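Local structure of protein ACDH-11, isoform b (Caenorhabditis elegans, 4Y9J) at residues I113-S118 with G151-L156; L79-Q82 with K87-D90; D364-M369 with N551-E556. The protein belongs to the acyl-CoA dehydrogenase family of flavoproteins and binds flavin-adenine dinucleotide, assembling from four copies of its chain. All coordinates share one frame; numbering follows the deposited sequence.

Contact 1 of 3, residues I113-S118 with G151-L156; sequences IGYEDS and GAVKTL
The phenol ring of Tyr-115 lies against Val-153 of helix 143-158, and a single methyl group carries most of the meeting. CG1 of Val-153 stands over one face of the ring in a CH-pi contact, 3.6 Å from the centroid of the Tyr-115 ring and only 15° off its normal. The methyl is displaced toward the hydroxyl end, where CZ of Tyr-115 comes within 3.5 Å of Val-153 CG1. With chi1 of Val-153 at 176°, CG1 rather than CG2 is the methyl laid on the ring. The ring reaches in from the loop and the valine out from the helix, so the two overlap head to tail. Beyond the ring, OH of Tyr-115 comes to 3.5 Å from CB of Lys-154, whose chain crosses the tyrosine at about a right angle. The backbone Lys-154 N is 3.4 Å from Tyr-115 OH, but at too poor an angle for a hydrogen bond; the hydroxyl bonds instead to Asp-150, a turn earlier. The lysine leads away to a salt bridge with Glu-383. Within the AidB-type N-terminal domain, the contact ties the loop between helices 96-107 and 121-135 to helix 143-158. Arg-125 of helix 121-135 adds a cation-pi contact to the tyrosine, helix 166-175 touches Val-153 through Leu-175, and Lys-154 and Thr-155 rest on helix 304-338.

Contact 2 of 3, residues L79-Q82 with K87-D90; sequences LEHQ and KRVD
His-81 O accepts two backbone N-H groups from the facing strand, from Val-89 N at 2.8 Å and from Asp-90 N at 3.0 Å, while the segments run antiparallel, their end-to-end directions 168° apart. One residue on, Gln-82 and Arg-88 form a non-hydrogen-bonded antiparallel pair, and CA of Gln-82 makes a CA-H...O contact of 3.2 Å to Lys-87 O. These residues belong to a beta hairpin, strands 78-80 and 88-93, and the chain turns a corner at His-81. On the face shared by Gln-82 and Arg-88, the arginine bends at chi2 (91°), which turns its guanidinium along its own strand toward Asp-90. There the guanidinium overlaps one face of the His-81 imidazole, offset toward the rim, with the two planes 33° apart: CG of His-81 lies over a face of the guanidinium, and NH1 of Arg-88 over the ring. ND1 of His-81 is 3.2 Å from NH2 of Arg-88, in poor geometry for a hydrogen bond. The guanidinium is held side-on by Asp-90 in a salt bridge: NH2 of Arg-88 meets OD1 of Asp-90 at 3.0 Å within the guanidinium plane, and NE of Arg-88 reaches OD2 of Asp-90 at 3.1 Å. Asp-90 OD1 also accepts from Met-271 N, tying the hairpin to strand 269-274. The amide of Gln-82 stands nearly perpendicular to the guanidinium, its NE2 3.5 Å from CA of Arg-88, and the same glutamine packs on Val-272 of a neighbouring subunit.

Contact 3 of 3, residues D364-M369 with N551-E556; sequences DTRGSM and NQSDIE
Arg-366 of helix 352-383 extends its guanidinium to the N-terminal end of helix 552-563, where Asn-551 and Asp-554 form a capping box. Within the box, Asp-554 N donates to Asn-551 OD1, nearly along the C=O axis, and Asn-551 N donates in return to Asp-554 OD2. Across the contact, NH1 of Arg-366 donates a hydrogen bond to OG of Ser-553 at 2.9 Å, close to the guanidinium plane. Ser-553 OG is also hydrogen-bonded to Asn-551 OD1, at 2.8 Å, and to Asp-589 OD2 of a neighbouring subunit, two acceptors for one hydroxyl proton. The arginine is extended from CG to NE, which carries the charge between segments whose nearest CA atoms, those of Arg-366 and Asp-554, are 9.2 Å apart. The ionic part is longer: NH1 of Arg-366 and OD1 of Asp-554 form a salt bridge at 3.4 Å, with guanidinium and carboxylate planes 63° apart. Both charges have further partners, since NE of Arg-366 pairs with Glu-362, NH2 with the same Asp-589, and Asp-554 OD1 with Arg-36. One water completes the link, accepting from Arg-366 NH1 at 2.9 Å and donating to Asp-554 OD1 at 2.7 Å.

How the contacts relate
Along the chain the contacts come in series: contact 2 closes first, contact 1 follows, and contact 3 joins residues far later in sequence. Contacts 1 and 2 both belong to the AidB-type N-terminal domain, yet their centres are 35 Å apart, one among helices and the other on a surface hairpin. Contact 3 links the C-terminal acyl-CoA dehydrogenase domain to the ACDH-11 C-terminal domain-like region, with its centre 31 Å from that of contact 1 and 52 Å from that of contact 2, on the opposite side of the chain's centre from contact 2. Helix 304-338 packs on segments of both contacts 1 and 3, whereas contacts 2 and 3 both lie at subunit interfaces, contact 3 through a salt bridge to Asp-589 of a neighbouring subunit.

Contact 1 of 3, residues I113-S118 with G151-L156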
ATOM      1  N   ILE B 113     -28.372   9.603  26.313  1.00 41.37           N
ATOM      2  CA  ILE B 113     -28.296   9.876  27.751  1.00 43.28           C
ATOM      3  C   ILE B 113     -28.341  11.399  27.982  1.00 43.60           C
ATOM      4  O   ILE B 113     -29.025  11.855  28.913  1.00 46.57           O
ATOM      5  CB  ILE B 113     -27.068   9.161  28.397  1.00 43.35           C
ATOM      6  CG1 ILE B 113     -27.331   7.643  28.510  1.00 45.41           C
ATOM      7  CG2 ILE B 113     -26.723   9.709  29.782  1.00 46.19           C
ATOM      8  CD1 ILE B 113     -26.053   6.822  28.625  1.00 45.81           C
ATOM      9  N   GLY B 114     -27.648  12.190  27.171  1.00 42.52           N
ATOM     10  CA  GLY B 114     -27.625  13.633  27.349  1.00 44.68           C
ATOM     11  C   GLY B 114     -28.944  14.357  27.243  1.00 45.16           C
ATOM     12  O   GLY B 114     -29.066  15.481  27.736  1.00 46.42           O
ATOM     13  N   TYR B 115     -29.933  13.702  26.631  1.00 44.51           N
ATOM     14  CA  TYR B 115     -31.242  14.289  26.352  1.00 45.79           C
ATOM     15  C   TYR B 115     -32.448  13.499  26.901  1.00 48.64           C
ATOM     16  O   TYR B 115     -33.577  13.864  26.610  1.00 50.88           O
ATOM     17  CB  TYR B 115     -31.442  14.501  24.836  1.00 45.09           C
ATOM     18  CG  TYR B 115     -30.388  15.405  24.265  1.00 43.88           C
ATOM     19  CD1 TYR B 115     -30.569  16.776  24.302  1.00 43.77           C
ATOM     20  CD2 TYR B 115     -29.192  14.901  23.728  1.00 40.72           C
ATOM     21  CE1 TYR B 115     -29.565  17.640  23.878  1.00 42.39           C
ATOM     22  CE2 TYR B 115     -28.201  15.750  23.244  1.00 38.63           C
ATOM     23  CZ  TYR B 115     -28.409  17.139  23.286  1.00 39.56           C
ATOM     24  OH  TYR B 115     -27.449  18.026  22.847  1.00 38.53           O
ATOM     25  N   GLU B 116     -32.212  12.430  27.656  1.00 49.27           N
ATOM     26  CA  GLU B 116     -33.288  11.537  28.111  1.00 53.48           C
ATOM     27  C   GLU B 116     -34.249  12.331  29.033  1.00 54.58           C
ATOM     28  O   GLU B 116     -33.889  12.756  30.102  1.00 55.37           O
ATOM     29  CB  GLU B 116     -32.734  10.245  28.766  1.00 55.66           C
ATOM     30  CG  GLU B 116     -33.755   9.185  29.304  1.00 63.46           C
ATOM     31  CD  GLU B 116     -35.165   9.119  28.639  1.00 74.38           C
ATOM     32  OE1 GLU B 116     -35.238   9.195  27.386  1.00 80.11           O
ATOM     33  OE2 GLU B 116     -36.254   8.941  29.355  1.00 73.72           O
ATOM     34  N   ASP B 117     -35.436  12.574  28.535  1.00 61.13           N
ATOM     35  CA  ASP B 117     -36.495  13.391  29.218  1.00 68.76           C
ATOM     36  C   ASP B 117     -36.848  12.959  30.664  1.00 70.28           C
ATOM     37  O   ASP B 117     -36.982  13.812  31.534  1.00 71.80           O
ATOM     38  CB  ASP B 117     -37.736  13.422  28.315  1.00 75.27           C
ATOM     39  CG  ASP B 117     -37.369  13.141  26.804  1.00 82.58           C
ATOM     40  OD1 ASP B 117     -36.620  12.160  26.522  1.00 82.17           O
ATOM     41  OD2 ASP B 117     -37.784  13.889  25.896  1.00 87.47           O
ATOM     42  N   SER B 118     -36.922  11.658  30.949  1.00 68.20           N
ATOM     43  CA  SER B 118     -37.223  11.183  32.330  1.00 69.21           C
ATOM     44  C   SER B 118     -36.118  11.439  33.347  1.00 66.36           C
ATOM     45  O   SER B 118     -36.308  11.154  34.536  1.00 64.01           O
ATOM     46  CB  SER B 118     -37.489   9.671  32.339  1.00 70.13           C
ATOM     47  OG  SER B 118     -36.299   8.950  31.957  1.00 69.12           O
ATOM     48  N   GLY B 151     -23.851  18.211  19.330  1.00 33.83           N
ATOM     49  CA  GLY B 151     -23.904  19.623  19.014  1.00 34.63           C
ATOM     50  C   GLY B 151     -25.040  19.964  18.065  1.00 35.19           C
ATOM     51  O   GLY B 151     -25.689  20.992  18.235  1.00 35.28           O
ATOM     52  N   ALA B 152     -25.310  19.077  17.101  1.00 31.93           N
ATOM     53  CA  ALA B 152     -26.419  19.227  16.207  1.00 34.36           C
ATOM     54  C   ALA B 152     -27.759  19.174  16.923  1.00 35.15           C
ATOM     55  O   ALA B 152     -28.649  19.986  16.634  1.00 36.87           O
ATOM     56  CB  ALA B 152     -26.407  18.129  15.113  1.00 35.75           C
ATOM     57  N   VAL B 153     -27.924  18.175  17.792  1.00 35.03           N
ATOM     58  CA  VAL B 153     -29.173  18.098  18.600  1.00 36.84           C
ATOM     59  C   VAL B 153     -29.397  19.383  19.399  1.00 39.69           C
ATOM     60  O   VAL B 153     -30.507  19.938  19.393  1.00 38.26           O
ATOM     61  CB  VAL B 153     -29.177  16.926  19.539  1.00 36.54           C
ATOM     62  CG1 VAL B 153     -30.413  16.970  20.386  1.00 38.90           C
ATOM     63  CG2 VAL B 153     -29.095  15.593  18.771  1.00 35.16           C
ATOM     64  N   LYS B 154     -28.344  19.858  20.082  1.00 39.01           N
ATOM     65  CA  LYS B 154     -28.440  21.043  20.881  1.00 41.96           C
ATOM     66  C   LYS B 154     -28.810  22.234  20.017  1.00 40.88           C
ATOM     67  O   LYS B 154     -29.615  23.069  20.408  1.00 40.53           O
ATOM     68  CB  LYS B 154     -27.092  21.302  21.575  1.00 43.45           C
ATOM     69  CG  LYS B 154     -27.084  22.537  22.458  1.00 47.56           C
ATOM     70  CD  LYS B 154     -27.974  22.353  23.648  1.00 53.85           C
ATOM     71  CE  LYS B 154     -27.878  23.619  24.506  1.00 63.39           C
ATOM     72  NZ  LYS B 154     -27.645  23.330  25.932  1.00 61.88           N
ATOM     73  N   THR B 155     -28.148  22.348  18.861  1.00 38.48           N
ATOM     74  CA  THR B 155     -28.404  23.458  17.986  1.00 40.11           C
ATOM     75  C   THR B 155     -29.829  23.459  17.493  1.00 40.00           C
ATOM     76  O   THR B 155     -30.557  24.468  17.569  1.00 42.80           O
ATOM     77  CB  THR B 155     -27.448  23.399  16.788  1.00 40.23           C
ATOM     78  OG1 THR B 155     -26.114  23.547  17.253  1.00 40.94           O
ATOM     79  CG2 THR B 155     -27.752  24.474  15.760  1.00 41.97           C
ATOM     80  N   LEU B 156     -30.287  22.325  16.989  1.00 39.30           N
ATOM     81  CA  LEU B 156     -31.591  22.276  16.398  1.00 40.80           C
ATOM     82  C   LEU B 156     -32.729  22.455  17.434  1.00 41.53           C
ATOM     83  O   LEU B 156     -33.716  23.177  17.190  1.00 43.70           O
ATOM     84  CB  LEU B 156     -31.775  20.991  15.598  1.00 40.33           C
ATOM     85  CG  LEU B 156     -30.835  20.813  14.395  1.00 41.00           C
ATOM     86  CD1 LEU B 156     -31.114  19.434  13.773  1.00 41.69           C
ATOM     87  CD2 LEU B 156     -31.075  21.906  13.358  1.00 41.93           C
TER

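Contact 2 of 3, residues L79-Q82 with K87-D90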
ATOM      1  N   LEU B  79     -11.367   6.485  -0.562  1.00 31.16           N
ATOM      2  CA  LEU B  79     -12.308   7.160  -1.453  1.00 31.45           C
ATOM      3  C   LEU B  79     -12.044   6.762  -2.890  1.00 31.83           C
ATOM      4  O   LEU B  79     -10.870   6.786  -3.336  1.00 32.01           O
ATOM      5  CB  LEU B  79     -12.189   8.680  -1.297  1.00 30.51           C
ATOM      6  CG  LEU B  79     -12.925   9.519  -2.301  1.00 32.96           C
ATOM      7  CD1 LEU B  79     -14.430   9.285  -2.153  1.00 34.06           C
ATOM      8  CD2 LEU B  79     -12.562  11.021  -2.201  1.00 31.04           C
ATOM      9  N   GLU B  80     -13.068   6.327  -3.610  1.00 33.21           N
ATOM     10  CA  GLU B  80     -12.989   6.086  -5.052  1.00 34.90           C
ATOM     11  C   GLU B  80     -13.910   6.965  -5.774  1.00 36.11           C
ATOM     12  O   GLU B  80     -15.125   6.880  -5.601  1.00 35.83           O
ATOM     13  CB  GLU B  80     -13.351   4.654  -5.385  1.00 38.89           C
ATOM     14  CG  GLU B  80     -12.362   3.676  -4.792  1.00 42.28           C
ATOM     15  CD  GLU B  80     -12.700   2.193  -4.972  1.00 48.58           C
ATOM     16  OE1 GLU B  80     -13.747   1.829  -5.551  1.00 48.21           O
ATOM     17  OE2 GLU B  80     -11.894   1.385  -4.466  1.00 55.12           O
ATOM     18  N   HIS B  81     -13.347   7.825  -6.604  1.00 36.31           N
ATOM     19  CA  HIS B  81     -14.126   8.796  -7.330  1.00 36.67           C
ATOM     20  C   HIS B  81     -15.072   8.149  -8.303  1.00 34.82           C
ATOM     21  O   HIS B  81     -16.225   8.568  -8.372  1.00 33.55           O
ATOM     22  CB  HIS B  81     -13.260   9.791  -8.131  1.00 39.41           C
ATOM     23  CG  HIS B  81     -12.461  10.757  -7.287  1.00 42.68           C
ATOM     24  ND1 HIS B  81     -12.942  11.353  -6.132  1.00 43.56           N
ATOM     25  CD2 HIS B  81     -11.220  11.280  -7.482  1.00 45.19           C
ATOM     26  CE1 HIS B  81     -12.025  12.167  -5.630  1.00 42.82           C
ATOM     27  NE2 HIS B  81     -10.964  12.127  -6.417  1.00 53.61           N
ATOM     28  N   GLN B  82     -14.544   7.236  -9.116  1.00 34.95           N
ATOM     29  CA  GLN B  82     -15.253   6.655 -10.236  1.00 37.67           C
ATOM     30  C   GLN B  82     -15.430   5.152  -9.989  1.00 35.21           C
ATOM     31  O   GLN B  82     -14.650   4.525  -9.249  1.00 37.01           O
ATOM     32  CB  GLN B  82     -14.426   6.799 -11.567  1.00 43.30           C
ATOM     33  CG  GLN B  82     -13.493   8.034 -11.680  1.00 48.85           C
ATOM     34  CD  GLN B  82     -14.209   9.373 -11.720  1.00 54.38           C
ATOM     35  OE1 GLN B  82     -13.669  10.456 -11.291  1.00 52.90           O
ATOM     36  NE2 GLN B  82     -15.425   9.328 -12.160  1.00 53.50           N
ATOM     37  N   LYS B  87     -18.440   6.261 -14.386  1.00 39.92           N
ATOM     38  CA  LYS B  87     -19.453   6.983 -13.651  1.00 42.90           C
ATOM     39  C   LYS B  87     -18.883   7.495 -12.395  1.00 38.99           C
ATOM     40  O   LYS B  87     -18.151   6.828 -11.695  1.00 37.30           O
ATOM     41  CB  LYS B  87     -20.603   6.008 -13.408  1.00 47.54           C
ATOM     42  CG  LYS B  87     -21.866   6.624 -12.888  1.00 55.84           C
ATOM     43  CD  LYS B  87     -22.980   5.635 -13.205  1.00 67.34           C
ATOM     44  CE  LYS B  87     -24.120   5.705 -12.196  1.00 75.98           C
ATOM     45  NZ  LYS B  87     -23.755   5.150 -10.863  1.00 77.50           N
ATOM     46  N   ARG B  88     -19.141   8.744 -12.099  1.00 39.49           N
ATOM     47  CA  ARG B  88     -18.653   9.322 -10.883  1.00 40.94           C
ATOM     48  C   ARG B  88     -19.547   8.841  -9.718  1.00 39.52           C
ATOM     49  O   ARG B  88     -20.746   8.961  -9.815  1.00 41.89           O
ATOM     50  CB  ARG B  88     -18.796  10.812 -10.986  1.00 44.24           C
ATOM     51  CG  ARG B  88     -18.412  11.476  -9.713  1.00 45.00           C
ATOM     52  CD  ARG B  88     -16.959  11.809  -9.773  1.00 43.74           C
ATOM     53  NE  ARG B  88     -16.542  12.256  -8.460  1.00 45.09           N
ATOM     54  CZ  ARG B  88     -15.547  13.105  -8.227  1.00 39.69           C
ATOM     55  NH1 ARG B  88     -14.863  13.691  -9.231  1.00 41.95           N
ATOM     56  NH2 ARG B  88     -15.273  13.418  -7.020  1.00 41.12           N
ATOM     57  N   VAL B  89     -18.957   8.252  -8.707  1.00 36.70           N
ATOM     58  CA  VAL B  89     -19.706   7.624  -7.606  1.00 38.23           C
ATOM     59  C   VAL B  89     -19.303   8.095  -6.228  1.00 39.49           C
ATOM     60  O   VAL B  89     -20.129   8.034  -5.323  1.00 42.70           O
ATOM     61  CB  VAL B  89     -19.653   6.070  -7.633  1.00 37.61           C
ATOM     62  CG1 VAL B  89     -20.332   5.506  -8.892  1.00 40.88           C
ATOM     63  CG2 VAL B  89     -18.242   5.555  -7.502  1.00 36.98           C
ATOM     64  N   ASP B  90     -18.097   8.635  -6.044  1.00 38.15           N
ATOM     65  CA  ASP B  90     -17.674   9.141  -4.742  1.00 40.12           C
ATOM     66  C   ASP B  90     -17.881   8.047  -3.662  1.00 39.62           C
ATOM     67  O   ASP B  90     -18.500   8.247  -2.626  1.00 37.58           O
ATOM     68  CB  ASP B  90     -18.459  10.425  -4.417  1.00 40.31           C
ATOM     69  CG  ASP B  90     -18.092  11.650  -5.354  1.00 44.44           C
ATOM     70  OD1 ASP B  90     -17.135  12.250  -5.041  1.00 37.00           O
ATOM     71  OD2 ASP B  90     -18.763  12.040  -6.364  1.00 47.60           O
TER

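Contact 3 of 3, residues D364-M369 with N551-E556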
ATOM      1  N   ASP B 364      -1.862  17.331  37.448  1.00 39.49           N
ATOM      2  CA  ASP B 364      -2.347  18.234  36.418  1.00 39.81           C
ATOM      3  C   ASP B 364      -3.628  17.682  35.752  1.00 38.78           C
ATOM      4  O   ASP B 364      -4.503  18.434  35.393  1.00 41.55           O
ATOM      5  CB  ASP B 364      -1.249  18.483  35.356  1.00 41.05           C
ATOM      6  CG  ASP B 364      -0.135  19.433  35.843  1.00 48.05           C
ATOM      7  OD1 ASP B 364      -0.324  20.173  36.849  1.00 49.97           O
ATOM      8  OD2 ASP B 364       0.931  19.451  35.132  1.00 50.62           O
ATOM      9  N   THR B 365      -3.726  16.369  35.623  1.00 36.99           N
ATOM     10  CA  THR B 365      -4.837  15.700  34.968  1.00 37.27           C
ATOM     11  C   THR B 365      -6.067  15.795  35.901  1.00 38.58           C
ATOM     12  O   THR B 365      -7.146  16.004  35.424  1.00 38.47           O
ATOM     13  CB  THR B 365      -4.473  14.233  34.684  1.00 36.35           C
ATOM     14  OG1 THR B 365      -3.401  14.179  33.687  1.00 35.17           O
ATOM     15  CG2 THR B 365      -5.637  13.503  34.158  1.00 37.86           C
ATOM     16  N   ARG B 366      -5.871  15.613  37.208  1.00 37.99           N
ATOM     17  CA  ARG B 366      -6.986  15.678  38.125  1.00 42.25           C
ATOM     18  C   ARG B 366      -7.623  17.057  38.130  1.00 42.76           C
ATOM     19  O   ARG B 366      -8.843  17.169  38.198  1.00 42.74           O
ATOM     20  CB  ARG B 366      -6.580  15.285  39.523  1.00 43.75           C
ATOM     21  CG  ARG B 366      -6.237  13.837  39.651  1.00 45.26           C
ATOM     22  CD  ARG B 366      -6.053  13.435  41.088  1.00 51.47           C
ATOM     23  NE  ARG B 366      -5.551  12.085  41.272  1.00 50.54           N
ATOM     24  CZ  ARG B 366      -5.604  11.445  42.438  1.00 52.46           C
ATOM     25  NH1 ARG B 366      -6.121  12.014  43.543  1.00 51.15           N
ATOM     26  NH2 ARG B 366      -5.116  10.220  42.503  1.00 53.27           N
ATOM     27  N   GLY B 367      -6.826  18.105  38.058  1.00 42.36           N
ATOM     28  CA  GLY B 367      -7.366  19.473  38.065  1.00 41.96           C
ATOM     29  C   GLY B 367      -8.293  19.709  36.852  1.00 39.75           C
ATOM     30  O   GLY B 367      -9.407  20.207  36.944  1.00 40.65           O
ATOM     31  N   SER B 368      -7.807  19.341  35.707  1.00 38.27           N
ATOM     32  CA  SER B 368      -8.616  19.504  34.490  1.00 38.20           C
ATOM     33  C   SER B 368      -9.859  18.586  34.429  1.00 37.77           C
ATOM     34  O   SER B 368     -10.874  18.905  33.887  1.00 39.70           O
ATOM     35  CB  SER B 368      -7.754  19.341  33.265  1.00 36.47           C
ATOM     36  OG  SER B 368      -6.873  20.382  33.258  1.00 37.03           O
ATOM     37  N   MET B 369      -9.734  17.440  35.001  1.00 38.57           N
ATOM     38  CA  MET B 369     -10.834  16.555  35.143  1.00 40.53           C
ATOM     39  C   MET B 369     -11.961  17.210  35.966  1.00 40.70           C
ATOM     40  O   MET B 369     -13.130  17.116  35.595  1.00 40.34           O
ATOM     41  CB  MET B 369     -10.310  15.346  35.870  1.00 44.07           C
ATOM     42  CG  MET B 369     -11.131  14.170  35.686  1.00 54.43           C
ATOM     43  SD  MET B 369     -10.568  13.466  34.096  1.00 62.35           S
ATOM     44  CE  MET B 369     -12.028  12.493  34.383  1.00 53.33           C
ATOM     45  N   ASN B 551      -9.686  11.076  49.837  1.00 64.27           N
ATOM     46  CA  ASN B 551      -8.600  10.376  50.548  1.00 67.16           C
ATOM     47  C   ASN B 551      -7.362  11.285  50.639  1.00 67.16           C
ATOM     48  O   ASN B 551      -7.362  12.402  50.127  1.00 65.82           O
ATOM     49  CB  ASN B 551      -8.278   9.038  49.875  1.00 66.67           C
ATOM     50  CG  ASN B 551      -7.829   9.205  48.448  1.00 65.85           C
ATOM     51  OD1 ASN B 551      -7.159  10.180  48.114  1.00 68.90           O
ATOM     52  ND2 ASN B 551      -8.241   8.295  47.583  1.00 65.37           N
ATOM     53  N   GLN B 552      -6.304  10.792  51.258  1.00 68.37           N
ATOM     54  CA  GLN B 552      -5.077  11.570  51.478  1.00 69.77           C
ATOM     55  C   GLN B 552      -4.485  12.083  50.151  1.00 66.93           C
ATOM     56  O   GLN B 552      -4.023  13.220  50.074  1.00 67.73           O
ATOM     57  CB  GLN B 552      -4.064  10.748  52.266  1.00 72.07           C
ATOM     58  CG  GLN B 552      -2.824  11.525  52.698  1.00 75.30           C
ATOM     59  CD  GLN B 552      -3.165  12.722  53.560  1.00 74.84           C
ATOM     60  OE1 GLN B 552      -4.158  12.719  54.228  1.00 78.55           O
ATOM     61  NE2 GLN B 552      -2.364  13.755  53.509  1.00 74.28           N
ATOM     62  N   SER B 553      -4.563  11.277  49.104  1.00 65.13           N
ATOM     63  CA  SER B 553      -4.030  11.693  47.791  1.00 62.37           C
ATOM     64  C   SER B 553      -4.790  12.945  47.327  1.00 61.43           C
ATOM     65  O   SER B 553      -4.210  13.830  46.702  1.00 56.39           O
ATOM     66  CB  SER B 553      -4.160  10.584  46.749  1.00 65.63           C
ATOM     67  OG  SER B 553      -5.417  10.616  46.004  1.00 66.93           O
ATOM     68  N   ASP B 554      -6.073  13.069  47.680  1.00 59.31           N
ATOM     69  CA  ASP B 554      -6.848  14.199  47.218  1.00 57.23           C
ATOM     70  C   ASP B 554      -6.316  15.489  47.824  1.00 55.48           C
ATOM     71  O   ASP B 554      -6.245  16.518  47.133  1.00 55.56           O
ATOM     72  CB  ASP B 554      -8.344  14.028  47.552  1.00 59.18           C
ATOM     73  CG  ASP B 554      -9.034  12.947  46.688  1.00 61.66           C
ATOM     74  OD1 ASP B 554      -8.745  12.814  45.472  1.00 56.92           O
ATOM     75  OD2 ASP B 554      -9.932  12.232  47.220  1.00 65.15           O
ATOM     76  N   ILE B 555      -5.935  15.458  49.090  1.00 58.01           N
ATOM     77  CA  ILE B 555      -5.355  16.666  49.764  1.00 58.74           C
ATOM     78  C   ILE B 555      -3.994  17.044  49.163  1.00 58.49           C
ATOM     79  O   ILE B 555      -3.707  18.199  48.878  1.00 59.15           O
ATOM     80  CB  ILE B 555      -5.199  16.492  51.301  1.00 62.43           C
ATOM     81  CG1 ILE B 555      -6.561  16.431  51.987  1.00 63.16           C
ATOM     82  CG2 ILE B 555      -4.443  17.668  51.905  1.00 62.14           C
ATOM     83  CD1 ILE B 555      -6.561  15.796  53.362  1.00 68.81           C
ATOM     84  N   GLU B 556      -3.163  16.044  48.976  1.00 58.25           N
ATOM     85  CA  GLU B 556      -1.827  16.268  48.462  1.00 58.45           C
ATOM     86  C   GLU B 556      -1.858  16.827  47.024  1.00 54.53           C
ATOM     87  O   GLU B 556      -1.055  17.683  46.655  1.00 54.17           O
ATOM     88  CB  GLU B 556      -1.067  14.961  48.485  1.00 59.14           C
ATOM     89  CG  GLU B 556       0.391  15.160  48.125  1.00 61.65           C
ATOM     90  CD  GLU B 556       1.153  16.085  49.099  1.00 60.33           C
ATOM     91  OE1 GLU B 556       2.237  16.631  48.681  1.00 56.97           O
ATOM     92  OE2 GLU B 556       0.693  16.217  50.279  1.00 59.57           O
TER
HETATM   93  O   HOH W   1      -7.619  14.514  43.714  1.00 45.96           O